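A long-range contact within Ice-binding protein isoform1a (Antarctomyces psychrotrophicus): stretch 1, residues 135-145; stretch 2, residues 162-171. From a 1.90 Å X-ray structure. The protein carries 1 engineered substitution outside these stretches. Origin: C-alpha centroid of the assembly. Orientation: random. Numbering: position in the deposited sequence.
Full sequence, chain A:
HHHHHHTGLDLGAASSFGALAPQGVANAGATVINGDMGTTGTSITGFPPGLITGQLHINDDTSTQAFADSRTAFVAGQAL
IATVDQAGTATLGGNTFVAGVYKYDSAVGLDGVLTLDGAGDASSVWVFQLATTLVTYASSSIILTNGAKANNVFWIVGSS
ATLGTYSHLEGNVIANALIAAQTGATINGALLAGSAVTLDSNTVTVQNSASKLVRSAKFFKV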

ATOM      1  N   VAL A 135       2.733  -5.369  -9.837  1.00 15.67           N
ATOM      2  CA  VAL A 135       1.645  -6.355 -10.044  1.00 14.98           C
ATOM      3  C   VAL A 135       1.902  -7.543  -9.118  1.00 15.45           C
ATOM      4  O   VAL A 135       2.998  -8.155  -9.206  1.00 14.78           O
ATOM      5  CB  VAL A 135       1.581  -6.805 -11.499  1.00 15.43           C
ATOM      6  CG1 VAL A 135       0.543  -7.913 -11.664  1.00 17.67           C
ATOM      7  CG2 VAL A 135       1.289  -5.639 -12.438  1.00 15.89           C
ATOM      8  N   THR A 136       0.957  -7.856  -8.261  1.00 15.52           N
ATOM      9  CA  THR A 136       0.990  -9.089  -7.441  1.00 15.88           C
ATOM     10  C   THR A 136       0.068 -10.084  -8.120  1.00 16.01           C
ATOM     11  O   THR A 136      -0.994  -9.692  -8.675  1.00 16.29           O
ATOM     12  CB  THR A 136       0.715  -8.773  -5.976  1.00 15.88           C
ATOM     13  OG1 THR A 136      -0.683  -8.511  -5.778  1.00 15.85           O
ATOM     14  CG2 THR A 136       1.578  -7.635  -5.483  1.00 16.38           C
ATOM     15  N   TYR A 137       0.473 -11.360  -8.116  1.00 16.60           N
ATOM     16  CA  TYR A 137      -0.282 -12.428  -8.817  1.00 17.75           C
ATOM     17  C   TYR A 137      -1.301 -13.043  -7.856  1.00 16.74           C
ATOM     18  O   TYR A 137      -1.248 -12.812  -6.646  1.00 17.18           O
ATOM     19  CB  TYR A 137       0.711 -13.379  -9.503  1.00 21.26           C
ATOM     20  CG  TYR A 137       1.364 -12.668 -10.667  1.00 26.63           C
ATOM     21  CD1 TYR A 137       0.615 -12.372 -11.809  1.00 35.92           C
ATOM     22  CD2 TYR A 137       2.608 -12.076 -10.546  1.00 27.08           C
ATOM     23  CE1 TYR A 137       1.142 -11.637 -12.864  1.00 40.21           C
ATOM     24  CE2 TYR A 137       3.180 -11.405 -11.609  1.00 31.82           C
ATOM     25  CZ  TYR A 137       2.441 -11.159 -12.762  1.00 42.58           C
ATOM     26  OH  TYR A 137       2.954 -10.420 -13.794  1.00 45.52           O
ATOM     27  N   ALA A 138      -2.211 -13.805  -8.437  1.00 16.62           N
ATOM     28  CA  ALA A 138      -3.297 -14.509  -7.739  1.00 17.91           C
ATOM     29  C   ALA A 138      -2.665 -15.333  -6.617  1.00 17.06           C
ATOM     30  O   ALA A 138      -1.591 -15.983  -6.828  1.00 17.49           O
ATOM     31  CB  ALA A 138      -4.133 -15.325  -8.708  1.00 18.75           C
ATOM     32  N   SER A 139      -3.218 -15.197  -5.428  1.00 16.77           N
ATOM     33  CA  SER A 139      -2.841 -15.995  -4.233  1.00 17.81           C
ATOM     34  C   SER A 139      -1.392 -15.745  -3.856  1.00 18.11           C
ATOM     35  O   SER A 139      -0.856 -16.498  -3.049  1.00 17.61           O
ATOM     36  CB  SER A 139      -3.124 -17.460  -4.456  1.00 18.75           C
ATOM     37  OG  SER A 139      -4.527 -17.680  -4.530  1.00 17.43           O
ATOM     38  N   SER A 140      -0.805 -14.634  -4.290  1.00 16.38           N
ATOM     39  CA  SER A 140       0.524 -14.243  -3.791  1.00 14.37           C
ATOM     40  C   SER A 140       0.388 -13.766  -2.343  1.00 14.62           C
ATOM     41  O   SER A 140      -0.712 -13.338  -1.943  1.00 15.95           O
ATOM     42  CB  SER A 140       1.194 -13.204  -4.704  1.00 15.38           C
ATOM     43  OG  SER A 140       0.479 -11.969  -4.692  1.00 14.78           O
ATOM     44  N   SER A 141       1.467 -13.769  -1.587  1.00 14.99           N
ATOM     45  CA  SER A 141       1.435 -13.323  -0.186  1.00 15.76           C
ATOM     46  C   SER A 141       2.739 -12.719   0.255  1.00 15.63           C
ATOM     47  O   SER A 141       3.826 -13.168  -0.138  1.00 17.45           O
ATOM     48  CB  SER A 141       1.064 -14.469   0.713  1.00 17.01           C
ATOM     49  OG  SER A 141       0.636 -13.973   1.960  1.00 15.13           O
ATOM     50  N   ILE A 142       2.610 -11.761   1.123  1.00 15.15           N
ATOM     51  CA  ILE A 142       3.742 -11.155   1.846  1.00 16.64           C
ATOM     52  C   ILE A 142       3.607 -11.548   3.308  1.00 17.84           C
ATOM     53  O   ILE A 142       2.537 -11.338   3.883  1.00 17.62           O
ATOM     54  CB  ILE A 142       3.740  -9.631   1.633  1.00 17.93           C
ATOM     55  CG1 ILE A 142       3.940  -9.313   0.153  1.00 20.28           C
ATOM     56  CG2 ILE A 142       4.801  -8.962   2.511  1.00 19.36           C
ATOM     57  CD1 ILE A 142       3.461  -7.950  -0.277  1.00 21.85           C
ATOM     58  N   ILE A 143       4.663 -12.060   3.895  1.00 16.94           N
ATOM     59  CA  ILE A 143       4.656 -12.505   5.310  1.00 19.49           C
ATOM     60  C   ILE A 143       5.774 -11.801   6.076  1.00 19.28           C
ATOM     61  O   ILE A 143       6.797 -11.331   5.463  1.00 18.02           O
ATOM     62  CB  ILE A 143       4.765 -14.041   5.390  1.00 20.50           C
ATOM     63  CG1 ILE A 143       6.100 -14.578   4.893  1.00 20.76           C
ATOM     64  CG2 ILE A 143       3.606 -14.700   4.671  1.00 22.19           C
ATOM     65  CD1 ILE A 143       6.225 -16.082   5.089  1.00 24.04           C
ATOM     66  N   LEU A 144       5.566 -11.716   7.366  1.00 17.51           N
ATOM     67  CA  LEU A 144       6.465 -11.042   8.307  1.00 19.42           C
ATOM     68  C   LEU A 144       7.113 -12.090   9.215  1.00 22.54           C
ATOM     69  O   LEU A 144       6.352 -12.851   9.812  1.00 20.50           O
ATOM     70  CB  LEU A 144       5.624 -10.093   9.150  1.00 20.71           C
ATOM     71  CG  LEU A 144       4.746  -9.111   8.370  1.00 20.07           C
ATOM     72  CD1 LEU A 144       3.860  -8.343   9.332  1.00 21.52           C
ATOM     73  CD2 LEU A 144       5.585  -8.194   7.491  1.00 21.25           C
ATOM     74  N   THR A 145       8.422 -12.033   9.418  1.00 21.57           N
ATOM     75  CA  THR A 145       9.092 -12.935  10.395  1.00 23.99           C
ATOM     76  C   THR A 145       9.987 -12.124  11.322  1.00 24.95           C
ATOM     77  O   THR A 145      10.366 -10.987  10.965  1.00 20.47           O
ATOM     78  CB  THR A 145       9.866 -14.030   9.664  1.00 23.30           C
ATOM     79  OG1 THR A 145      10.902 -13.367   8.934  1.00 23.11           O
ATOM     80  CG2 THR A 145       8.975 -14.835   8.744  1.00 26.85           C
ATOM     81  N   THR A 162      -1.351  -3.090  -9.154  1.00 12.80           N
ATOM     82  CA  THR A 162      -2.422  -4.067  -9.401  1.00 13.97           C
ATOM     83  C   THR A 162      -2.228  -5.187  -8.378  1.00 14.51           C
ATOM     84  O   THR A 162      -1.183  -5.894  -8.480  1.00 13.90           O
ATOM     85  CB  THR A 162      -2.383  -4.569 -10.850  1.00 16.19           C
ATOM     86  OG1 THR A 162      -2.302  -3.485 -11.765  1.00 16.57           O
ATOM     87  CG2 THR A 162      -3.571  -5.454 -11.160  1.00 18.86           C
ATOM     88  N   LEU A 163      -3.158  -5.358  -7.439  1.00 13.91           N
ATOM     89  CA  LEU A 163      -3.028  -6.430  -6.423  1.00 16.05           C
ATOM     90  C   LEU A 163      -3.885  -7.613  -6.907  1.00 15.09           C
ATOM     91  O   LEU A 163      -5.097  -7.452  -7.172  1.00 15.44           O
ATOM     92  CB  LEU A 163      -3.410  -5.892  -5.045  1.00 15.54           C
ATOM     93  CG  LEU A 163      -2.719  -4.593  -4.634  1.00 14.92           C
ATOM     94  CD1 LEU A 163      -3.114  -4.218  -3.231  1.00 16.29           C
ATOM     95  CD2 LEU A 163      -1.203  -4.728  -4.768  1.00 16.07           C
ATOM     96  N   GLY A 164      -3.285  -8.792  -7.031  1.00 14.96           N
ATOM     97  CA  GLY A 164      -3.981  -9.887  -7.743  1.00 14.27           C
ATOM     98  C   GLY A 164      -5.118 -10.511  -6.936  1.00 13.90           C
ATOM     99  O   GLY A 164      -5.208 -10.277  -5.697  1.00 15.05           O
ATOM    100  N   THR A 165      -5.947 -11.317  -7.591  1.00 14.26           N
ATOM    101  CA  THR A 165      -7.133 -11.961  -6.963  1.00 16.14           C
ATOM    102  C   THR A 165      -6.678 -12.881  -5.826  1.00 15.34           C
ATOM    103  O   THR A 165      -5.699 -13.647  -5.994  1.00 13.49           O
ATOM    104  CB  THR A 165      -7.985 -12.721  -7.985  1.00 18.18           C
ATOM    105  OG1 THR A 165      -7.105 -13.665  -8.596  1.00 20.03           O
ATOM    106  CG2 THR A 165      -8.565 -11.815  -9.056  1.00 19.21           C
ATOM    107  N   TYR A 166      -7.241 -12.663  -4.642  1.00 15.05           N
ATOM    108  CA  TYR A 166      -7.017 -13.500  -3.443  1.00 17.27           C
ATOM    109  C   TYR A 166      -5.600 -13.349  -2.934  1.00 18.09           C
ATOM    110  O   TYR A 166      -5.213 -14.134  -2.051  1.00 18.19           O
ATOM    111  CB  TYR A 166      -7.475 -14.929  -3.768  1.00 19.17           C
ATOM    112  CG  TYR A 166      -8.962 -14.950  -3.921  1.00 22.09           C
ATOM    113  CD1 TYR A 166      -9.728 -14.706  -2.800  1.00 28.11           C
ATOM    114  CD2 TYR A 166      -9.588 -15.072  -5.150  1.00 28.38           C
ATOM    115  CE1 TYR A 166     -11.108 -14.679  -2.860  1.00 34.22           C
ATOM    116  CE2 TYR A 166     -10.976 -15.028  -5.239  1.00 29.47           C
ATOM    117  CZ  TYR A 166     -11.722 -14.828  -4.084  1.00 31.53           C
ATOM    118  OH  TYR A 166     -13.088 -14.742  -4.041  1.00 44.24           O
ATOM    119  N   SER A 167      -4.863 -12.325  -3.395  1.00 16.10           N
ATOM    120  CA  SER A 167      -3.508 -12.028  -2.900  1.00 15.09           C
ATOM    121  C   SER A 167      -3.583 -11.432  -1.501  1.00 14.53           C
ATOM    122  O   SER A 167      -4.662 -10.974  -1.083  1.00 14.32           O
ATOM    123  CB  SER A 167      -2.767 -11.069  -3.823  1.00 16.66           C
ATOM    124  OG  SER A 167      -3.416  -9.806  -3.851  1.00 15.05           O
ATOM    125  N   HIS A 168      -2.464 -11.427  -0.809  1.00 12.67           N
ATOM    126  CA  HIS A 168      -2.330 -10.829   0.521  1.00 12.77           C
ATOM    127  C   HIS A 168      -1.094  -9.950   0.555  1.00 13.70           C
ATOM    128  O   HIS A 168      -0.023 -10.397   0.163  1.00 14.18           O
ATOM    129  CB  HIS A 168      -2.286 -11.885   1.625  1.00 13.02           C
ATOM    130  CG  HIS A 168      -2.151 -11.258   2.962  1.00 13.27           C
ATOM    131  ND1 HIS A 168      -3.200 -10.557   3.525  1.00 13.78           N
ATOM    132  CD2 HIS A 168      -1.086 -11.095   3.788  1.00 14.32           C
ATOM    133  CE1 HIS A 168      -2.798 -10.042   4.677  1.00 13.29           C
ATOM    134  NE2 HIS A 168      -1.510 -10.385   4.880  1.00 13.79           N
ATOM    135  N   LEU A 169      -1.262  -8.710   1.019  1.00 14.22           N
ATOM    136  CA  LEU A 169      -0.146  -7.749   1.130  1.00 14.44           C
ATOM    137  C   LEU A 169      -0.087  -7.229   2.555  1.00 13.82           C
ATOM    138  O   LEU A 169      -1.149  -7.091   3.235  1.00 13.46           O
ATOM    139  CB  LEU A 169      -0.328  -6.631   0.107  1.00 15.89           C
ATOM    140  CG  LEU A 169       0.737  -5.538   0.101  1.00 17.50           C
ATOM    141  CD1 LEU A 169       0.989  -5.022  -1.299  1.00 18.55           C
ATOM    142  CD2 LEU A 169       0.304  -4.368   0.991  1.00 18.49           C
ATOM    143  N   GLU A 170       1.138  -7.028   2.998  1.00 12.98           N
ATOM    144  CA  GLU A 170       1.463  -6.349   4.245  1.00 13.66           C
ATOM    145  C   GLU A 170       2.150  -5.049   3.815  1.00 14.54           C
ATOM    146  O   GLU A 170       3.083  -5.097   2.985  1.00 15.43           O
ATOM    147  CB  GLU A 170       2.363  -7.218   5.134  1.00 14.80           C
ATOM    148  CG  GLU A 170       1.728  -8.570   5.527  1.00 15.22           C
ATOM    149  CD  GLU A 170       0.832  -8.532   6.746  1.00 16.65           C
ATOM    150  OE1 GLU A 170       0.954  -7.557   7.526  1.00 20.84           O
ATOM    151  OE2 GLU A 170       0.020  -9.463   6.948  1.00 19.14           O
ATOM    152  N   GLY A 171       1.710  -3.946   4.391  1.00 12.40           N
ATOM    153  CA  GLY A 171       2.420  -2.679   4.257  1.00 14.19           C
ATOM    154  C   GLY A 171       1.581  -1.547   3.671  1.00 14.76           C
ATOM    155  O   GLY A 171       0.413  -1.753   3.341  1.00 14.32           O
TER
HETATM  156  O   HOH W   1      -0.853  -8.066  -3.135  1.00 15.41           O
HETATM  157  O   HOH W   2       0.807 -10.153  -2.520  1.00 16.53           O
HETATM  158  O   HOH W   3       1.140 -11.852   6.250  1.00 16.92           O

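The two stretches run side by side, each a short strand, a type II turn and a second strand, and most of the hydrogen bonds that join them are backbone to backbone. Walking along stretch 2, the contact opens at Thr162, paired in parallel with Val135 at 4.7 Å between CA atoms. Thr162 O accepts a hydrogen bond from Thr136 N at 2.9 Å and also receives a CA-H...O contact from Val135 CA at 3.3 Å. The side chains of this pair lie on one face of the sheet, with Val135 CG2 4.1 Å from Thr162 CB; two beta-branched residues suit the extended backbone here.

Leu163 turns its side chain away from stretch 1, although its CB still lies 3.9 Å from Thr136 OG1. That hydroxyl has more specific work: buried Thr136 points its side chain toward stretch 2, and with chi1 in the p rotamer its OG1 takes a hydrogen bond from Gly164 N at 2.9 Å. A side chain thus serves a backbone amide just where strand gives way to turn.

Gly164 is the tight spot. A CB built on it would point toward stretch 1 and fall 2.4 Å from Thr136 O and 2.7 Å from Tyr137 C, so the absence of a side chain lets the turns close up.

The turn from Gly164 to Ser167 lies beside the turn from Tyr137 to Ser140, and they share a design. In each, the final serine, in the p rotamer, returns its hydroxyl to the first carbonyl: Ser167 OG donates to Gly164 O at 2.6 Å, as Ser140 OG donates to Tyr137 O at 2.7 Å. Thr165 O links the two turns, accepting from Ser139 N at 3.0 Å and meeting Ala138 CA at 3.1 Å. The small Ala138 places its CB 3.4 Å from Thr165 OG1. Tyr166 is exposed, and the end of its side chain leads away from the contact. Ser167 is buried, its CB 3.6 Å from Tyr137 O and 3.5 Å from Ser140 OG, and water 1 bridges Ser167 OG and Thr136 OG1.

At His168 the backbone resumes its exchange: His168 N donates to Ser140 O at 2.8 Å, and His168 O accepts from Ile142 N at 3.1 Å. Water 2 donates to both His168 O and Ser140 OG. The imidazole presents its edge to Ser141 OG and Ile142 O, while His168 NE2 donates to Glu170 OE2 at 2.7 Å, bracing the two side chains along their own strand.

Leu169 directs its side chain away overall, yet its CG packs 3.7 Å from CD1 of Ile142, a buried residue that points toward stretch 2. Glu170 also points toward its neighbour and is buried, but its charge is provided for: besides the histidine, OE2 is bonded to water 3, which also donates to Ile142 O. Its aliphatic part packs on Ile142, Glu170 CB lying 4.0 Å from Ile142 CG2. Beyond it the chain turns a corner at Gly171, whose backbone angles themselves call for glycine.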